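Long-range contacts in ScaE cell-surface anchored scaffoldin protein (Ruminococcus flavefaciens, PDB 2ZF9), which probably binds dockerin modules through this cohesin module, anchoring cellulosome components to the bacterial cell surface: residues Thr40-Ala46 / Gln186-Thr190; Lys76-Ile80 / Phe129-Pro134; Leu69-Asp74 / Lys142-Ala148; Lys31-Ser35 / Gln178-Gln182; Asp62-Ala66 / Thr114-Asn120. All coordinates share one frame; numbering follows the deposited sequence.

Contact 1. Residues Thr40-Ala46 / Gln186-Thr190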
# COMPACT_ATOMS: atom_id res chain seq x y z
N THR A 40 -9.39 13.88 -2.14
CA THR A 40 -9.63 15.29 -1.78
C THR A 40 -11.02 15.45 -1.17
O THR A 40 -12.01 14.97 -1.71
CB THR A 40 -9.44 16.25 -2.97
OG1 THR A 40 -8.14 16.04 -3.55
CG2 THR A 40 -9.55 17.73 -2.53
N LEU A 41 -11.07 16.08 -0.00
CA LEU A 41 -12.30 16.30 0.71
C LEU A 41 -12.65 17.80 0.67
O LEU A 41 -11.76 18.63 0.59
CB LEU A 41 -12.16 15.84 2.15
CG LEU A 41 -11.87 14.36 2.42
CD1 LEU A 41 -11.74 14.18 3.90
CD2 LEU A 41 -12.99 13.44 1.84
N THR A 42 -13.93 18.14 0.74
CA THR A 42 -14.32 19.55 0.93
C THR A 42 -13.95 19.93 2.37
O THR A 42 -13.93 19.08 3.25
CB THR A 42 -15.83 19.78 0.73
OG1 THR A 42 -16.56 19.18 1.80
CG2 THR A 42 -16.30 19.18 -0.58
N ALA A 43 -13.66 21.20 2.58
CA ALA A 43 -13.45 21.70 3.93
C ALA A 43 -14.67 21.40 4.80
O ALA A 43 -14.54 21.15 6.01
CB ALA A 43 -13.17 23.17 3.89
N ALA A 44 -15.85 21.36 4.20
CA ALA A 44 -17.08 21.15 4.96
C ALA A 44 -17.13 19.74 5.52
O ALA A 44 -17.48 19.54 6.68
CB ALA A 44 -18.31 21.42 4.07
N GLU A 45 -16.78 18.74 4.69
CA GLU A 45 -16.93 17.36 5.12
C GLU A 45 -15.71 16.82 5.87
O GLU A 45 -15.81 15.78 6.52
CB GLU A 45 -17.24 16.44 3.93
CG GLU A 45 -16.03 16.30 3.00
CD GLU A 45 -16.32 15.49 1.77
OE1 GLU A 45 -17.06 14.49 1.88
OE2 GLU A 45 -15.79 15.84 0.69
N ALA A 46 -14.57 17.52 5.77
CA ALA A 46 -13.28 16.93 6.23
C ALA A 46 -13.18 16.60 7.70
O ALA A 46 -12.77 15.48 8.05
CB ALA A 46 -12.06 17.77 5.77
N GLN A 186 -6.41 14.96 1.45
CA GLN A 186 -6.19 16.41 1.58
C GLN A 186 -7.52 17.14 1.59
O GLN A 186 -8.53 16.63 1.09
CB GLN A 186 -5.30 16.93 0.45
CG GLN A 186 -5.94 16.85 -0.92
CD GLN A 186 -5.02 17.41 -1.97
OE1 GLN A 186 -3.93 17.88 -1.66
NE2 GLN A 186 -5.44 17.34 -3.23
N VAL A 187 -7.51 18.32 2.20
CA VAL A 187 -8.73 19.14 2.29
C VAL A 187 -8.63 20.18 1.18
O VAL A 187 -7.64 20.89 1.08
CB VAL A 187 -8.83 19.84 3.66
CG1 VAL A 187 -10.18 20.56 3.80
CG2 VAL A 187 -8.63 18.85 4.81
N GLU A 188 -9.66 20.25 0.35
CA GLU A 188 -9.71 21.26 -0.72
C GLU A 188 -9.36 22.65 -0.18
O GLU A 188 -9.87 23.08 0.86
CB GLU A 188 -11.10 21.28 -1.37
CG GLU A 188 -11.16 22.05 -2.69
CD GLU A 188 -10.70 21.22 -3.88
OE1 GLU A 188 -9.60 21.49 -4.42
OE2 GLU A 188 -11.44 20.29 -4.27
N SER A 189 -8.45 23.32 -0.87
CA SER A 189 -8.14 24.73 -0.64
C SER A 189 -9.31 25.63 -1.00
O SER A 189 -9.99 25.39 -1.99
CB SER A 189 -6.96 25.13 -1.52
OG SER A 189 -5.78 24.60 -0.99
N THR A 190 -9.50 26.69 -0.22
CA THR A 190 -10.58 27.63 -0.48
C THR A 190 -10.46 28.25 -1.88
O THR A 190 -9.39 28.75 -2.27
CB THR A 190 -10.64 28.74 0.60
OG1 THR A 190 -10.77 28.13 1.89
CG2 THR A 190 -11.85 29.65 0.36
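Thr-40 and Leu-41 run parallel to Gln-186 and Val-187, paired one to one, and two nearly straight backbone bonds join them: Leu-41 N donates to Gln-186 O (2.8 Å) and Glu-188 N to Leu-41 O (2.7 Å). This is the end of the ladder between the first and last core strands of the cohesin, and beyond it the two strands part.

On the face that carries Thr-40 and Gln-186, the side-chain amide reaches over to the hydroxyl. Gln-186 NE2 gives its N-H to Thr-40 OG1 at 3.0 Å, with the oxygen lying in the amide plane and the bond almost linear at 170°. Gln-186 CG sits between its own N and carbonyl carbon (chi1 67°), and the chain runs straight out from there to meet Thr-40. The other branch of the threonine, the methyl CG2, merely packs on the carboxylate of Glu-188, 3.6 Å from Glu-188 OE2.

On the face of Leu-41 and Val-187, Val-187 CG1 lies 3.5 Å from Ala-43 CA, and Val-187 CG2 meets Ala-46 CB at 3.7 Å. The turn that brings these alanines round is tied internally, because Thr-42 OG1 accepts from Glu-45 N (2.9 Å), an ST motif, while Thr-42 N is bound by Glu-45 OE2.

Strand 180-187 continues its hydrogen bonding to Gly-140 and Asp-141, just ahead of strand 142-149, and Leu-41 packs on Ala-49 and on Val-133, beside the end of strand 124-132.

Contact 2. Residues Lys76-Ile80 / Phe129-Pro134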
# COMPACT_ATOMS: atom_id res chain seq x y z
N LYS A 76 -1.52 12.17 12.66
CA LYS A 76 -2.78 12.84 13.00
C LYS A 76 -4.01 12.08 12.55
O LYS A 76 -5.14 12.39 12.99
CB LYS A 76 -2.82 14.24 12.36
CG LYS A 76 -1.97 15.23 13.09
CD LYS A 76 -1.81 16.51 12.30
CE LYS A 76 -0.95 17.46 13.10
NZ LYS A 76 -0.73 18.73 12.37
N LEU A 77 -3.83 11.14 11.62
CA LEU A 77 -4.96 10.30 11.14
C LEU A 77 -5.10 9.13 12.07
O LEU A 77 -4.14 8.75 12.72
CB LEU A 77 -4.71 9.79 9.72
CG LEU A 77 -4.55 10.77 8.55
CD1 LEU A 77 -4.26 10.00 7.25
CD2 LEU A 77 -5.81 11.62 8.38
N LYS A 78 -6.30 8.56 12.15
CA LYS A 78 -6.53 7.38 12.99
C LYS A 78 -7.09 6.24 12.15
O LYS A 78 -8.05 6.46 11.41
CB LYS A 78 -7.54 7.74 14.07
CG LYS A 78 -7.73 6.70 15.16
CD LYS A 78 -8.90 7.15 16.10
CE LYS A 78 -9.35 6.05 17.06
NZ LYS A 78 -10.76 6.28 17.48
N LEU A 79 -6.50 5.06 12.27
CA LEU A 79 -7.00 3.84 11.60
C LEU A 79 -8.23 3.32 12.32
O LEU A 79 -8.19 3.03 13.52
CB LEU A 79 -5.93 2.75 11.58
CG LEU A 79 -6.24 1.43 10.85
CD1 LEU A 79 -6.40 1.61 9.32
CD2 LEU A 79 -5.12 0.45 11.13
N ILE A 80 -9.32 3.19 11.58
CA ILE A 80 -10.59 2.76 12.15
C ILE A 80 -10.92 1.27 11.84
O ILE A 80 -11.26 0.96 10.71
CB ILE A 80 -11.72 3.66 11.65
CG1 ILE A 80 -11.42 5.16 11.92
CG2 ILE A 80 -13.08 3.23 12.26
CD1 ILE A 80 -11.11 5.50 13.42
N PHE A 129 -9.23 0.06 3.59
CA PHE A 129 -9.11 0.40 5.02
C PHE A 129 -9.63 1.82 5.24
O PHE A 129 -9.83 2.57 4.27
CB PHE A 129 -7.64 0.26 5.53
CG PHE A 129 -6.61 1.06 4.72
CD1 PHE A 129 -6.19 0.61 3.47
CD2 PHE A 129 -6.10 2.28 5.21
CE1 PHE A 129 -5.23 1.32 2.74
CE2 PHE A 129 -5.14 3.01 4.48
CZ PHE A 129 -4.72 2.52 3.23
N VAL A 130 -9.89 2.16 6.49
CA VAL A 130 -10.54 3.44 6.79
C VAL A 130 -9.63 4.27 7.71
O VAL A 130 -9.21 3.78 8.76
CB VAL A 130 -11.92 3.22 7.51
CG1 VAL A 130 -12.57 4.53 7.96
CG2 VAL A 130 -12.89 2.47 6.57
N LEU A 131 -9.38 5.53 7.31
CA LEU A 131 -8.62 6.47 8.12
C LEU A 131 -9.53 7.62 8.46
O LEU A 131 -10.28 8.10 7.61
CB LEU A 131 -7.37 6.99 7.37
CG LEU A 131 -6.30 5.93 7.12
CD1 LEU A 131 -5.15 6.49 6.29
CD2 LEU A 131 -5.77 5.39 8.44
N GLN A 132 -9.48 8.05 9.71
CA GLN A 132 -10.28 9.19 10.12
C GLN A 132 -9.45 10.49 10.25
O GLN A 132 -8.39 10.53 10.86
CB GLN A 132 -11.07 8.86 11.40
CG GLN A 132 -12.00 10.03 11.86
CD GLN A 132 -12.80 9.67 13.10
OE1 GLN A 132 -12.30 9.00 14.00
NE2 GLN A 132 -14.06 10.13 13.16
N VAL A 133 -9.97 11.53 9.63
CA VAL A 133 -9.35 12.86 9.58
C VAL A 133 -9.60 13.58 10.92
O VAL A 133 -10.66 13.39 11.52
CB VAL A 133 -9.98 13.62 8.41
CG1 VAL A 133 -9.52 15.07 8.34
CG2 VAL A 133 -9.68 12.89 7.09
N PRO A 134 -8.62 14.34 11.42
CA PRO A 134 -8.84 14.99 12.74
C PRO A 134 -9.91 16.09 12.76
O PRO A 134 -10.26 16.65 11.72
CB PRO A 134 -7.48 15.58 13.08
CG PRO A 134 -6.76 15.71 11.76
CD PRO A 134 -7.26 14.58 10.91
O HOH W 1 -7.80 11.71 13.33
O HOH W 2 -13.10 7.66 16.09
O HOH W 3 -9.87 0.08 8.45
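Gln-132 O is held from several directions: Lys-78 N donates to it at 3.1 Å, in the carbonyl plane on a lone pair, a water gives it a second proton at 2.8 Å, and Leu-77 CA-H leans against it. The water also donates to Lys-76 O, bridging the two segments where the ladder opens. This is a short antiparallel pairing in the cohesin beta-sandwich, with Lys-78 and Gln-132 as the hydrogen-bonded pair and Leu-79 and Leu-131 as the non-hydrogen-bonded one. The return bond, Gln-132 N to Lys-78 O, is 2.7 Å, and Ile-80 N to Val-130 O is practically linear at 179°.

The leucines fill the inner face. Leu-77 and Leu-131 meet at about a right angle, CD1 against CD1 at 3.7 Å, while the other methyl of Leu-131, CD2, lies under Leu-79 CA, also at 3.7 Å. Leu-79 has CG anti to its own N (chi1 -177°), which swings CD1 across to Val-130 O and the neighbourhood of the Phe-129 ring. Tyr-143, Val-145 and Ile-185 close over this group from strands 142-149 and 180-187.

Outside, Ile-80 crosses Gln-132 at a slant, its CG1 against Gln-132 CB and its CD1 near Gln-132 OE1. The amide of Gln-132 is fixed by NE2 bonding to Asn-48 O, and its OE1 takes a proton at 2.6 Å from a water that in turn accepts from Lys-78 NZ.

Contact 3. Residues Leu69-Asp74 / Lys142-Ala148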
# COMPACT_ATOMS: atom_id res chain seq x y z
N LEU A 69 3.38 -5.91 3.04
CA LEU A 69 3.32 -4.48 2.73
C LEU A 69 2.93 -3.69 3.95
O LEU A 69 1.85 -3.92 4.52
CB LEU A 69 2.37 -4.22 1.58
CG LEU A 69 2.74 -4.86 0.23
CD1 LEU A 69 1.57 -4.71 -0.73
CD2 LEU A 69 3.98 -4.19 -0.39
N HIS A 70 3.82 -2.78 4.37
CA HIS A 70 3.53 -1.93 5.51
C HIS A 70 2.97 -0.62 5.01
O HIS A 70 3.54 0.03 4.14
CB HIS A 70 4.79 -1.64 6.32
CG HIS A 70 5.25 -2.80 7.15
ND1 HIS A 70 6.15 -3.74 6.69
CD2 HIS A 70 4.97 -3.14 8.44
CE1 HIS A 70 6.39 -4.62 7.64
NE2 HIS A 70 5.70 -4.28 8.72
N ILE A 71 1.83 -0.21 5.57
CA ILE A 71 1.25 1.05 5.17
C ILE A 71 1.38 1.98 6.37
O ILE A 71 0.99 1.61 7.48
CB ILE A 71 -0.26 0.85 4.80
CG1 ILE A 71 -0.33 -0.05 3.55
CG2 ILE A 71 -0.98 2.21 4.58
CD1 ILE A 71 -1.70 -0.54 3.26
N GLN A 72 1.94 3.16 6.15
CA GLN A 72 2.07 4.11 7.25
C GLN A 72 1.36 5.40 6.85
O GLN A 72 1.23 5.69 5.66
CB GLN A 72 3.54 4.39 7.58
CG GLN A 72 4.29 5.04 6.46
CD GLN A 72 5.74 5.26 6.80
OE1 GLN A 72 6.32 4.57 7.67
NE2 GLN A 72 6.37 6.20 6.10
N PHE A 73 0.91 6.15 7.85
CA PHE A 73 0.14 7.37 7.56
C PHE A 73 0.46 8.48 8.58
O PHE A 73 0.96 8.24 9.68
CB PHE A 73 -1.36 7.06 7.55
CG PHE A 73 -1.82 6.21 8.73
CD1 PHE A 73 -1.90 4.80 8.61
CD2 PHE A 73 -2.17 6.81 9.96
CE1 PHE A 73 -2.30 4.00 9.69
CE2 PHE A 73 -2.59 6.02 11.05
CZ PHE A 73 -2.65 4.59 10.91
N ASP A 74 0.15 9.70 8.17
CA ASP A 74 0.29 10.88 9.04
C ASP A 74 -0.27 10.53 10.43
O ASP A 74 -1.42 10.13 10.53
CB ASP A 74 -0.55 12.01 8.42
CG ASP A 74 -0.23 13.37 9.01
OD1 ASP A 74 0.22 14.26 8.25
OD2 ASP A 74 -0.39 13.50 10.23
N LYS A 142 -2.96 18.42 4.28
CA LYS A 142 -2.68 17.19 3.51
C LYS A 142 -2.05 16.19 4.45
O LYS A 142 -1.12 16.51 5.14
CB LYS A 142 -1.70 17.48 2.37
CG LYS A 142 -1.42 16.31 1.42
CD LYS A 142 -0.54 16.81 0.26
CE LYS A 142 -0.18 15.70 -0.69
NZ LYS A 142 0.47 16.29 -1.90
N TYR A 143 -2.59 14.98 4.46
CA TYR A 143 -2.13 13.89 5.34
C TYR A 143 -1.68 12.74 4.44
O TYR A 143 -2.52 12.15 3.77
CB TYR A 143 -3.30 13.42 6.20
CG TYR A 143 -4.01 14.53 6.94
CD1 TYR A 143 -3.52 14.99 8.18
CD2 TYR A 143 -5.16 15.12 6.42
CE1 TYR A 143 -4.19 16.01 8.88
CE2 TYR A 143 -5.83 16.14 7.10
CZ TYR A 143 -5.33 16.59 8.32
OH TYR A 143 -5.97 17.59 9.00
N ASP A 144 -0.37 12.46 4.42
CA ASP A 144 0.22 11.43 3.53
C ASP A 144 -0.13 10.01 4.00
O ASP A 144 -0.22 9.74 5.21
CB ASP A 144 1.77 11.56 3.48
CG ASP A 144 2.23 12.80 2.77
OD1 ASP A 144 1.56 13.23 1.82
OD2 ASP A 144 3.29 13.33 3.16
N VAL A 145 -0.32 9.11 3.03
CA VAL A 145 -0.58 7.69 3.32
C VAL A 145 0.29 6.91 2.34
O VAL A 145 0.15 7.05 1.12
CB VAL A 145 -2.10 7.37 3.10
CG1 VAL A 145 -2.42 5.89 3.41
CG2 VAL A 145 -2.98 8.31 3.94
N GLN A 146 1.17 6.07 2.89
CA GLN A 146 2.35 5.61 2.19
C GLN A 146 2.62 4.12 2.38
O GLN A 146 2.45 3.56 3.47
CB GLN A 146 3.58 6.37 2.71
CG GLN A 146 3.52 7.87 2.48
CD GLN A 146 4.75 8.58 3.04
OE1 GLN A 146 5.29 8.20 4.09
NE2 GLN A 146 5.19 9.61 2.36
N VAL A 147 3.12 3.49 1.31
CA VAL A 147 3.83 2.21 1.46
C VAL A 147 5.25 2.50 1.91
O VAL A 147 5.92 3.34 1.33
CB VAL A 147 3.92 1.43 0.11
CG1 VAL A 147 4.77 0.11 0.31
CG2 VAL A 147 2.48 1.11 -0.40
N ALA A 148 5.71 1.81 2.95
CA ALA A 148 7.05 2.02 3.49
C ALA A 148 7.84 0.72 3.42
O ALA A 148 7.26 -0.35 3.57
CB ALA A 148 6.94 2.48 4.97
O HOH W 4 6.00 -2.45 2.53
O HOH W 5 1.45 13.87 6.03
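Two neighbouring antiparallel strands of the cohesin sandwich, 66-73 and 142-149, meet here, with Gln-72 facing Gln-146 as the hydrogen-bonded pair at the middle. Gln-72 N donates to Gln-146 O and Gln-146 N to Gln-72 O, both at 2.8 Å, and the ladder goes on through Asp-74 N to Asp-144 O.

The same two glutamines add a side-chain rung. Gln-72 NE2 gives its N-H to Gln-146 OE1 at 3.0 Å, the acceptor lying in the donor's amide plane, and the two amides are nearly coplanar, 22° apart. A chi1 of 63° tucks Gln-72 CG in over its own backbone; the rest of the chain runs extended, which lays the amide over the alanine methyl, with Gln-72 CD 3.5 Å from Ala-148 CB.

On the inner face, Ile-71 CG2 touches Val-145 CG1 at 4.1 Å, and Phe-73 CB sits beside the other methyl, CG2, of the same valine. Leu-131, Met-53 and Leu-55 of the facing strands pack against this row.

At the far end Asp-74 sets its carboxylate at the edge of the Tyr-143 ring, Asp-74 CG 3.8 Å from Tyr-143 CD1, with the planes steeply inclined. Both oxygens are held: OD1 takes a proton from a water at 2.6 Å that also accepts from Asp-144 N, and OD2 accepts from Lys-76 N. His-70 leads its ring away, to Asp-157.

Ile-71, Phe-73, Val-145 and Val-147 thus face the interior, while His-70, Gln-72, Gln-146 and Ala-148 lie on the other face: the inside-outside alternation of a beta-sandwich, here the cohesin jelly roll.

Contact 4. Residues Lys31-Ser35 / Gln178-Gln182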
# COMPACT_ATOMS: atom_id res chain seq x y z
N LYS A 31 6.66 -5.16 -14.04
CA LYS A 31 6.88 -3.88 -13.36
C LYS A 31 5.58 -3.45 -12.69
O LYS A 31 4.77 -2.71 -13.28
CB LYS A 31 7.35 -2.79 -14.36
CG LYS A 31 8.82 -2.96 -14.87
CD LYS A 31 9.21 -1.78 -15.77
CE LYS A 31 10.69 -1.87 -16.19
NZ LYS A 31 10.86 -2.99 -17.17
N PRO A 32 5.35 -3.96 -11.46
CA PRO A 32 4.15 -3.57 -10.73
C PRO A 32 4.09 -2.10 -10.30
O PRO A 32 5.11 -1.46 -10.07
CB PRO A 32 4.15 -4.48 -9.49
CG PRO A 32 5.15 -5.63 -9.83
CD PRO A 32 6.18 -4.93 -10.72
N THR A 33 2.88 -1.56 -10.24
CA THR A 33 2.70 -0.28 -9.59
C THR A 33 1.77 -0.53 -8.43
O THR A 33 0.67 -1.03 -8.64
CB THR A 33 2.04 0.77 -10.52
OG1 THR A 33 2.88 0.95 -11.67
CG2 THR A 33 1.90 2.10 -9.80
N LEU A 34 2.21 -0.13 -7.23
CA LEU A 34 1.31 -0.13 -6.09
C LEU A 34 0.92 1.30 -5.86
O LEU A 34 1.80 2.19 -5.83
CB LEU A 34 2.02 -0.65 -4.84
CG LEU A 34 2.55 -2.07 -4.90
CD1 LEU A 34 3.11 -2.45 -3.52
CD2 LEU A 34 1.43 -3.00 -5.33
N SER A 35 -0.38 1.55 -5.70
CA SER A 35 -0.83 2.93 -5.51
C SER A 35 -1.85 3.03 -4.39
O SER A 35 -2.64 2.10 -4.16
CB SER A 35 -1.39 3.52 -6.83
OG SER A 35 -2.47 2.76 -7.29
N GLN A 178 10.84 1.84 -7.69
CA GLN A 178 10.23 2.67 -8.73
C GLN A 178 8.70 2.56 -8.85
O GLN A 178 8.06 3.39 -9.52
CB GLN A 178 10.85 2.31 -10.11
CG GLN A 178 12.38 2.53 -10.23
CD GLN A 178 12.82 3.97 -9.99
OE1 GLN A 178 12.03 4.90 -10.12
NE2 GLN A 178 14.11 4.15 -9.66
N GLY A 179 8.10 1.56 -8.22
CA GLY A 179 6.70 1.28 -8.55
C GLY A 179 5.73 1.73 -7.48
O GLY A 179 4.61 1.22 -7.42
N ILE A 180 6.12 2.70 -6.64
CA ILE A 180 5.18 3.14 -5.59
C ILE A 180 4.59 4.48 -5.95
O ILE A 180 5.33 5.42 -6.20
CB ILE A 180 5.84 3.21 -4.19
CG1 ILE A 180 6.47 1.86 -3.78
CG2 ILE A 180 4.79 3.68 -3.18
CD1 ILE A 180 5.48 0.65 -3.80
N GLU A 181 3.26 4.56 -5.98
CA GLU A 181 2.54 5.81 -6.09
C GLU A 181 1.87 6.12 -4.74
O GLU A 181 0.86 5.51 -4.38
CB GLU A 181 1.56 5.74 -7.25
CG GLU A 181 0.84 7.05 -7.60
CD GLU A 181 -0.37 6.81 -8.56
OE1 GLU A 181 -0.30 5.86 -9.38
OE2 GLU A 181 -1.38 7.58 -8.47
N GLN A 182 2.45 7.03 -3.96
CA GLN A 182 1.96 7.29 -2.62
C GLN A 182 0.61 8.04 -2.69
O GLN A 182 0.28 8.68 -3.72
CB GLN A 182 2.99 8.13 -1.81
CG GLN A 182 4.41 7.53 -1.68
CD GLN A 182 4.45 6.22 -0.88
OE1 GLN A 182 3.47 5.48 -0.82
NE2 GLN A 182 5.61 5.91 -0.28
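Ile-180 folds back toward Leu-34: CG1 stands anti to its carbonyl carbon (chi1 -56°) and a second turn of -57° about chi2 brings CD1 round to lie 3.8 Å from Leu-34 CB. The isoleucine thereby covers the root of the leucine, whose own CD1 is scarcely farther from that methyl. On the opposite face Glu-181 reaches out extended, with CG anti to its N (chi1 -173°), and passes alongside Ser-35, OE1 coming 3.6 Å from Ser-35 CB. That is a contact of carbon and oxygen; the other carboxylate oxygen, OE2, has a long, weak ion pair with Lys-38.

Between these side chains the backbones run parallel. Leu-34 N donates to Gly-179 O at 2.8 Å, and Glu-181 N returns to Leu-34 O at 2.8 Å in a straight bond, so Leu-34 is bound through both of its peptide groups. Parallel pairing of the first and last core strands, 33-41 and 180-187, is the closure of the cohesin jelly roll, and here it begins directly after helix 166-178. Gly-179 makes the change from helix to strand, and its bare CA comes within 3.5 Å of Pro-32 O. Its carbonyl oxygen is also approached by Thr-33 CA, at 3.3 Å.

Strand 50-58 flanks strand 33-41 through backbone bonds from Thr-33 to Glu-58 and from Ser-35 to Ser-56. Pro-32 tucks under helix 166-178, against Met-171, Trp-174 and Thr-175, and Lys-31 makes a cation-pi contact with that same Trp-174.

Contact 5. Residues Asp62-Ala66 / Thr114-Asn120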
# COMPACT_ATOMS: atom_id res chain seq x y z
N ASP A 62 -1.47 -12.25 -12.56
CA ASP A 62 -0.93 -13.59 -12.80
C ASP A 62 0.57 -13.73 -12.63
O ASP A 62 1.15 -14.73 -13.04
CB ASP A 62 -1.41 -14.16 -14.15
CG ASP A 62 -2.92 -14.09 -14.29
OD1 ASP A 62 -3.62 -14.44 -13.32
OD2 ASP A 62 -3.40 -13.66 -15.36
N LYS A 63 1.21 -12.74 -12.00
CA LYS A 63 2.68 -12.78 -11.85
C LYS A 63 3.19 -12.78 -10.42
O LYS A 63 4.41 -12.87 -10.18
CB LYS A 63 3.30 -11.55 -12.53
CG LYS A 63 2.96 -11.39 -14.01
CD LYS A 63 3.41 -12.58 -14.82
CE LYS A 63 3.12 -12.36 -16.32
NZ LYS A 63 3.68 -13.56 -17.04
N TYR A 64 2.29 -12.63 -9.46
CA TYR A 64 2.72 -12.56 -8.07
C TYR A 64 1.80 -13.36 -7.16
O TYR A 64 0.70 -13.78 -7.56
CB TYR A 64 2.82 -11.07 -7.62
CG TYR A 64 1.44 -10.46 -7.33
CD1 TYR A 64 0.64 -9.97 -8.37
CD2 TYR A 64 0.94 -10.40 -6.03
CE1 TYR A 64 -0.62 -9.42 -8.10
CE2 TYR A 64 -0.33 -9.86 -5.76
CZ TYR A 64 -1.10 -9.39 -6.80
OH TYR A 64 -2.34 -8.88 -6.57
N ALA A 65 2.27 -13.54 -5.92
CA ALA A 65 1.47 -14.15 -4.85
C ALA A 65 1.90 -13.70 -3.45
O ALA A 65 1.03 -13.49 -2.60
CB ALA A 65 1.57 -15.68 -4.91
N ALA A 66 3.21 -13.67 -3.21
CA ALA A 66 3.75 -13.44 -1.86
C ALA A 66 3.94 -11.92 -1.69
O ALA A 66 4.75 -11.33 -2.42
CB ALA A 66 5.06 -14.13 -1.69
N THR A 114 0.15 -11.45 1.99
CA THR A 114 -0.61 -12.40 1.17
C THR A 114 0.34 -13.51 0.77
O THR A 114 1.57 -13.35 0.75
CB THR A 114 -1.20 -11.79 -0.13
OG1 THR A 114 -0.13 -11.44 -1.03
CG2 THR A 114 -2.12 -10.56 0.15
N GLY A 115 -0.24 -14.65 0.43
CA GLY A 115 0.53 -15.79 -0.06
C GLY A 115 -0.40 -16.65 -0.88
O GLY A 115 -1.61 -16.50 -0.79
N SER A 116 0.17 -17.59 -1.64
CA SER A 116 -0.62 -18.52 -2.41
C SER A 116 0.30 -19.63 -2.95
O SER A 116 1.54 -19.50 -2.90
CB SER A 116 -1.28 -17.81 -3.59
OG SER A 116 -2.47 -18.48 -3.94
N SER A 117 -0.31 -20.69 -3.47
CA SER A 117 0.47 -21.83 -3.97
C SER A 117 0.81 -21.66 -5.45
O SER A 117 1.67 -22.35 -5.96
CB SER A 117 -0.28 -23.16 -3.76
OG SER A 117 -1.55 -23.12 -4.40
N THR A 118 0.14 -20.73 -6.12
CA THR A 118 0.44 -20.38 -7.53
C THR A 118 0.37 -18.84 -7.65
O THR A 118 -0.11 -18.17 -6.75
CB THR A 118 -0.60 -20.95 -8.54
OG1 THR A 118 -1.89 -20.38 -8.24
CG2 THR A 118 -0.70 -22.48 -8.47
N ASN A 119 0.84 -18.29 -8.78
CA ASN A 119 0.88 -16.86 -8.97
C ASN A 119 -0.48 -16.35 -9.44
O ASN A 119 -0.65 -15.92 -10.58
CB ASN A 119 1.99 -16.46 -9.96
CG ASN A 119 3.36 -16.78 -9.42
OD1 ASN A 119 3.63 -16.53 -8.24
ND2 ASN A 119 4.24 -17.33 -10.27
N ASN A 120 -1.46 -16.41 -8.54
CA ASN A 120 -2.80 -16.00 -8.89
C ASN A 120 -3.26 -14.67 -8.28
O ASN A 120 -4.45 -14.37 -8.24
CB ASN A 120 -3.81 -17.16 -8.66
CG ASN A 120 -3.83 -17.66 -7.25
OD1 ASN A 120 -3.16 -17.11 -6.37
ND2 ASN A 120 -4.62 -18.73 -6.99
O HOH W 6 -2.86 -17.44 -12.36
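Ala-65 is the tight point of this contact: its CB drops into the bend of 114-120, 3.5 Å from Thr-118 O and 3.8 Å from Ser-116 CB. Its carbonyl oxygen accepts from Thr-114 OG1 at 2.8 Å, the hydroxyl coming in tilted 34° from the carbonyl plane. The Thr-114 rotamer (chi1 67°) turns OG1 to meet that oxygen, and the hydroxyl is also hydrogen-bonded to Thr-67 OG1. The bend itself is braced by Ser-116 OG donating to Asn-120 OD1 at 2.9 Å.

Toward Asp-62 the contact is exposed, and the segments meet there through close carbon-to-oxygen approaches instead of direct hydrogen bonds. Asn-119, the centre of an inverse gamma turn, puts its CB against Asp-62 O at 3.6 Å, and its O takes a CA-H...O contact from Asp-62 CA at 3.2 Å, while its OD1 is held by Val-162 N. The carboxylate of Asp-62 points off to a salt bridge with Lys-122. Behind the loop, Tyr-64 turns from 114-120 to stack on Phe-159 and to bond Lys-122 O through its hydroxyl.

Ala-65 and Ala-66 both face Thr-160 on the neighbouring strand, a classic beta bulge at the start of strand 66-73.

From the N terminus, 31-35 and then 40-46 enter first: contacts 4 and 1 close loops of about 140 residues, and because 178-182 precedes 186-190 they cross, laying the first and last core strands together in parallel. Everything else falls within both. Contact 5 starts at 62-66 and closes at 114-120, crossing contacts 3 and 2, which start at 69-74 and 76-80. Contact 2 closes at 129-134, inside contact 3, whose partner is 142-148. Contacts 2 and 3 pack on each other through Leu-131 and Val-145, and Gln-182 OE1 of contact 4 probably bonds Val-147 N of contact 3. Contact 5 lies far from contact 1, their centres about 38 Å apart.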